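Local coordinates for polyhedrin (Simulium ubiquitum cypovirus, PDB 5A9A), which packs into the intracellular microcrystals, or polyhedra, that form the occlusion bodies of this insect virus and probably shield embedded virus particles outside the host, at the interface of chains A and B. Residues are numbered along the deposited sequence; one frame, centred on the assembly and turned at random. Chains: chain A/B, Polyhedrin.

Contact 1: the interface of chains A and B. Residues chain A 61, 63, 87, 126-128; chain B 53, 201-204.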
loop_
_atom_site.group_PDB
_atom_site.type_symbol
_atom_site.label_atom_id
_atom_site.label_comp_id
_atom_site.label_asym_id
_atom_site.label_seq_id
_atom_site.Cartn_x
_atom_site.Cartn_y
_atom_site.Cartn_z
ATOM N N TYR A 61 3.415 7.898 -3.575
ATOM C CA TYR A 61 3.807 8.252 -4.925
ATOM C C TYR A 61 2.603 8.315 -5.840
ATOM O O TYR A 61 1.520 7.833 -5.510
ATOM C CB TYR A 61 4.769 7.201 -5.474
ATOM C CG TYR A 61 4.099 5.859 -5.671
ATOM C CD1 TYR A 61 3.928 4.987 -4.605
ATOM C CD2 TYR A 61 3.619 5.476 -6.914
ATOM C CE1 TYR A 61 3.307 3.767 -4.774
ATOM C CE2 TYR A 61 3.000 4.256 -7.095
ATOM C CZ TYR A 61 2.846 3.406 -6.021
ATOM O OH TYR A 61 2.227 2.188 -6.190
ATOM N N ASN A 63 2.443 7.103 -9.767
ATOM C CA ASN A 63 3.103 6.644 -10.983
ATOM C C ASN A 63 2.516 7.438 -12.134
ATOM O O ASN A 63 1.581 8.211 -11.926
ATOM C CB ASN A 63 2.946 5.134 -11.189
ATOM C CG ASN A 63 1.500 4.703 -11.392
ATOM O OD1 ASN A 63 0.675 5.451 -11.914
ATOM N ND2 ASN A 63 1.195 3.478 -10.984
ATOM N N ARG A 87 6.339 5.520 -21.793
ATOM C CA ARG A 87 7.179 4.641 -20.978
ATOM C C ARG A 87 7.922 3.583 -21.789
ATOM O O ARG A 87 8.774 2.870 -21.255
ATOM C CB ARG A 87 6.343 3.957 -19.897
ATOM C CG ARG A 87 5.796 4.907 -18.850
ATOM C CD ARG A 87 5.034 4.145 -17.783
ATOM N NE ARG A 87 5.849 3.094 -17.178
ATOM C CZ ARG A 87 5.359 1.983 -16.635
ATOM N NH1 ARG A 87 4.050 1.763 -16.623
ATOM N NH2 ARG A 87 6.181 1.086 -16.106
ATOM N N GLU A 126 9.073 9.068 -16.188
ATOM C CA GLU A 126 7.919 8.232 -16.505
ATOM C C GLU A 126 7.963 6.859 -15.833
ATOM O O GLU A 126 6.936 6.191 -15.723
ATOM C CB GLU A 126 7.766 8.076 -18.022
ATOM C CG GLU A 126 8.921 7.363 -18.709
ATOM C CD GLU A 126 10.039 8.308 -19.115
ATOM O OE1 GLU A 126 10.057 9.467 -18.640
ATOM O OE2 GLU A 126 10.897 7.887 -19.916
ATOM N N ASP A 127 9.144 6.440 -15.386
ATOM C CA ASP A 127 9.282 5.181 -14.658
ATOM C C ASP A 127 9.374 5.429 -13.153
ATOM O O ASP A 127 9.699 4.525 -12.382
ATOM C CB ASP A 127 10.517 4.415 -15.136
ATOM C CG ASP A 127 10.359 3.870 -16.543
ATOM O OD1 ASP A 127 9.209 3.631 -16.969
ATOM O OD2 ASP A 127 11.388 3.673 -17.220
ATOM N N CYS A 128 9.087 6.662 -12.749
ATOM C CA CYS A 128 9.175 7.073 -11.350
ATOM C C CYS A 128 10.572 6.833 -10.778
ATOM O O CYS A 128 10.718 6.312 -9.670
ATOM C CB CYS A 128 8.117 6.354 -10.508
ATOM S SG CYS A 128 7.554 7.318 -9.074
ATOM N N ASN B 53 10.224 -0.380 -8.303
ATOM C CA ASN B 53 11.515 0.107 -7.825
ATOM C C ASN B 53 11.443 0.568 -6.370
ATOM O O ASN B 53 10.407 1.051 -5.907
ATOM C CB ASN B 53 12.070 1.218 -8.732
ATOM C CG ASN B 53 11.504 2.593 -8.404
ATOM O OD1 ASN B 53 11.758 3.145 -7.333
ATOM N ND2 ASN B 53 10.759 3.163 -9.340
ATOM N N ILE B 201 7.531 1.588 -5.453
ATOM C CA ILE B 201 6.781 2.026 -6.620
ATOM C C ILE B 201 6.237 0.834 -7.394
ATOM O O ILE B 201 6.991 -0.041 -7.815
ATOM C CB ILE B 201 7.652 2.860 -7.586
ATOM C CG1 ILE B 201 8.348 4.006 -6.846
ATOM C CG2 ILE B 201 6.803 3.404 -8.732
ATOM C CD1 ILE B 201 7.395 5.000 -6.216
ATOM N N ARG B 202 4.922 0.802 -7.569
ATOM C CA ARG B 202 4.289 -0.146 -8.475
ATOM C C ARG B 202 3.778 0.633 -9.674
ATOM O O ARG B 202 2.705 1.236 -9.617
ATOM C CB ARG B 202 3.130 -0.867 -7.785
ATOM C CG ARG B 202 2.531 -2.030 -8.580
ATOM C CD ARG B 202 1.274 -2.552 -7.889
ATOM N NE ARG B 202 0.747 -3.784 -8.472
ATOM C CZ ARG B 202 -0.165 -3.834 -9.441
ATOM N NH1 ARG B 202 -0.660 -2.718 -9.961
ATOM N NH2 ARG B 202 -0.589 -5.008 -9.890
ATOM N N ASN B 203 4.560 0.645 -10.749
ATOM C CA ASN B 203 4.157 1.331 -11.969
ATOM C C ASN B 203 2.970 0.612 -12.598
ATOM O O ASN B 203 2.792 -0.593 -12.407
ATOM C CB ASN B 203 5.323 1.405 -12.958
ATOM C CG ASN B 203 6.418 2.358 -12.502
ATOM O OD1 ASN B 203 7.582 1.975 -12.378
ATOM N ND2 ASN B 203 6.046 3.607 -12.250
ATOM N N ASN B 204 2.150 1.350 -13.340
ATOM C CA ASN B 204 0.975 0.765 -13.973
ATOM C C ASN B 204 1.387 -0.373 -14.897
ATOM O O ASN B 204 2.404 -0.274 -15.585
ATOM C CB ASN B 204 0.219 1.823 -14.775
ATOM C CG ASN B 204 -1.228 1.449 -15.010
ATOM O OD1 ASN B 204 -1.928 1.034 -14.087
ATOM N ND2 ASN B 204 -1.683 1.584 -16.250
HETATM O O HOH W 1 12.257 6.011 -7.441
HETATM O O HOH W 2 4.831 -1.284 -15.272
HETATM O O HOH W 3 -1.377 1.676 -11.424
#
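B:Ile201 meets the ring of A:Tyr61 where the short strand 201-202 of chain B and the loop after it run across chain A of this cypovirus polyhedrin, within the deposited trimer. The isoleucine tip, CD1, sits 3.4 Å from A:Tyr61 CG and also touches CB, while its other branch, CG2, turns to CB and SG of A:Cys128. From CB outward, A:Tyr61 passes from apolar to polar company: CB, CG, CD1 and CD2 meet the B:Ile201 methyl CD1, CE2 and CZ come beside the backbone of B:Arg202, and the phenol OH takes a weak hydrogen bond from B:Arg202 N. With CG in the crowded position between the backbone N and carbonyl carbon (chi1 67°), the ring reaches along the isoleucine to that amide.

The carbonyl of B:Arg202 is read by A:Asn63, whose ND2 lies 3.0 Å from B:Arg202 O, on a lone pair and in the plane of both groups. A:Arg87, bent at chi3 (55°), offers its guanidinium edge: NH1 reaches B:Asn204 O at 2.8 Å, again on a lone pair, and NE faces A:Asp127 OD1 of its own chain in a weak, long salt bridge (3.4 Å) that may help orient the group. B:Asn203 CB packs against its CZ. At the far end B:Asn53 ND2 comes from above the carbonyl plane to A:Cys128 O at 3.2 Å, and water 1 links this same oxygen to B:Asn53 OD1.

Contact 2: the interface of chains A and B. Residues chain A 139-140, 174; chain B 55, 196-197, 199.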
loop_
_atom_site.group_PDB
_atom_site.type_symbol
_atom_site.label_atom_id
_atom_site.label_comp_id
_atom_site.label_asym_id
_atom_site.label_seq_id
_atom_site.Cartn_x
_atom_site.Cartn_y
_atom_site.Cartn_z
ATOM N N ALA A 139 17.240 6.682 -3.789
ATOM C CA ALA A 139 16.012 7.022 -3.082
ATOM C C ALA A 139 15.589 8.434 -3.462
ATOM O O ALA A 139 14.438 8.673 -3.832
ATOM C CB ALA A 139 16.219 6.919 -1.579
ATOM N N TRP A 140 16.534 9.366 -3.373
ATOM C CA TRP A 140 16.287 10.752 -3.749
ATOM C C TRP A 140 17.482 11.300 -4.520
ATOM O O TRP A 140 18.610 10.847 -4.330
ATOM C CB TRP A 140 16.027 11.597 -2.501
ATOM C CG TRP A 140 14.984 11.008 -1.606
ATOM C CD1 TRP A 140 15.192 10.321 -0.443
ATOM C CD2 TRP A 140 13.566 11.044 -1.804
ATOM N NE1 TRP A 140 13.989 9.929 0.096
ATOM C CE2 TRP A 140 12.974 10.360 -0.721
ATOM C CE3 TRP A 140 12.737 11.586 -2.793
ATOM C CZ2 TRP A 140 11.593 10.200 -0.602
ATOM C CZ3 TRP A 140 11.364 11.429 -2.673
ATOM C CH2 TRP A 140 10.807 10.742 -1.582
ATOM N N LYS A 174 7.793 12.364 0.714
ATOM C CA LYS A 174 7.959 11.928 2.095
ATOM C C LYS A 174 7.799 13.119 3.036
ATOM O O LYS A 174 8.530 14.100 2.929
ATOM C CB LYS A 174 9.342 11.303 2.296
ATOM C CG LYS A 174 9.539 10.677 3.669
ATOM C CD LYS A 174 10.853 11.102 4.309
ATOM C CE LYS A 174 12.059 10.563 3.556
ATOM N NZ LYS A 174 13.277 10.575 4.416
ATOM N N PRO B 55 14.449 1.639 -2.828
ATOM C CA PRO B 55 15.841 1.727 -2.375
ATOM C C PRO B 55 16.202 0.788 -1.220
ATOM O O PRO B 55 17.392 0.552 -1.010
ATOM C CB PRO B 55 15.961 3.186 -1.935
ATOM C CG PRO B 55 14.597 3.533 -1.445
ATOM C CD PRO B 55 13.615 2.709 -2.253
ATOM N N GLN B 196 11.287 5.113 6.068
ATOM C CA GLN B 196 10.652 6.256 5.424
ATOM C C GLN B 196 11.076 6.404 3.966
ATOM O O GLN B 196 10.359 7.002 3.168
ATOM C CB GLN B 196 10.964 7.538 6.197
ATOM C CG GLN B 196 10.372 7.567 7.595
ATOM C CD GLN B 196 10.631 8.876 8.314
ATOM O OE1 GLN B 196 11.523 9.635 7.946
ATOM N NE2 GLN B 196 9.841 9.151 9.343
ATOM N N ASN B 197 12.239 5.861 3.618
ATOM C CA ASN B 197 12.723 5.925 2.242
ATOM C C ASN B 197 12.145 4.827 1.360
ATOM O O ASN B 197 12.123 4.957 0.136
ATOM C CB ASN B 197 14.250 5.844 2.199
ATOM C CG ASN B 197 14.913 7.205 2.291
ATOM O OD1 ASN B 197 14.255 8.216 2.532
ATOM N ND2 ASN B 197 16.225 7.235 2.095
ATOM N N ILE B 199 9.675 3.649 -0.342
ATOM C CA ILE B 199 8.429 3.841 -1.060
ATOM C C ILE B 199 8.464 2.916 -2.271
ATOM O O ILE B 199 9.111 3.214 -3.275
ATOM C CB ILE B 199 8.283 5.299 -1.517
ATOM C CG1 ILE B 199 8.457 6.238 -0.322
ATOM C CG2 ILE B 199 6.934 5.520 -2.181
ATOM C CD1 ILE B 199 8.654 7.688 -0.703
HETATM O O HOH W 4 13.872 9.329 6.606
#
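The last turn of helix 191-197 in chain B presents B:Gln196 and B:Asn197, both with helical backbone angles, to the loop residues A:Ala139 and A:Trp140 and to A:Lys174 on strand 170-176. In this cypovirus polyhedrin the patch is a helix end set against an indole and a lysine. A:Trp140, with CG beside its backbone N and anti to the carbonyl carbon (chi1 -51°), points its pyrrole N-H at the amide of B:Asn197: NE1 lies 3.0 Å from OD1. The oxygen lies in the indole plane, but the indole comes from above the plane of the amide, and the two planes are 68° apart.

A:Lys174 approaches the same oxygen, its NZ making a weak hydrogen bond to B:Asn197 OD1 at 3.2 Å. With CG anti to its backbone N (chi1 -173°), the chain bends at chi2 and chi3, which carries CD past B:Gln196 CB as the two chains cross at about a right angle. Water 4 joins the lysine amino group to the B:Gln196 side-chain amide, 2.6 Å from A:Lys174 NZ and 2.7 Å from B:Gln196 OE1. A positive charge beside B:Asn197 OD1 would be expected to polarise that carbonyl. At the six-membered ring, B:Ile199 CD1 lies off the rim, 3.8 Å from A:Trp140 CH2, the two side chains crossing at about a right angle. A:Ala139 CB touches both B:Asn197 ND2 and B:Pro55 CG, 3.8 Å from the latter.

About 14 Å separates the centres of the C-alpha atoms of contact 1 and contact 2, which are patches of one interface between chains A and B. No residue belongs to both, but chain B enters each through the same stretch: the end of helix 191-197 and B:Ile199 serve contact 2, and strand 201-202 with the following loop serves contact 1. B:Asn53, on strand 47-54, and nearby B:Pro55 are likewise divided between them. Chain A answers with different elements. The interface is not an exact two-fold, and these two patches probably help hold neighbouring molecules together in the deposited trimer.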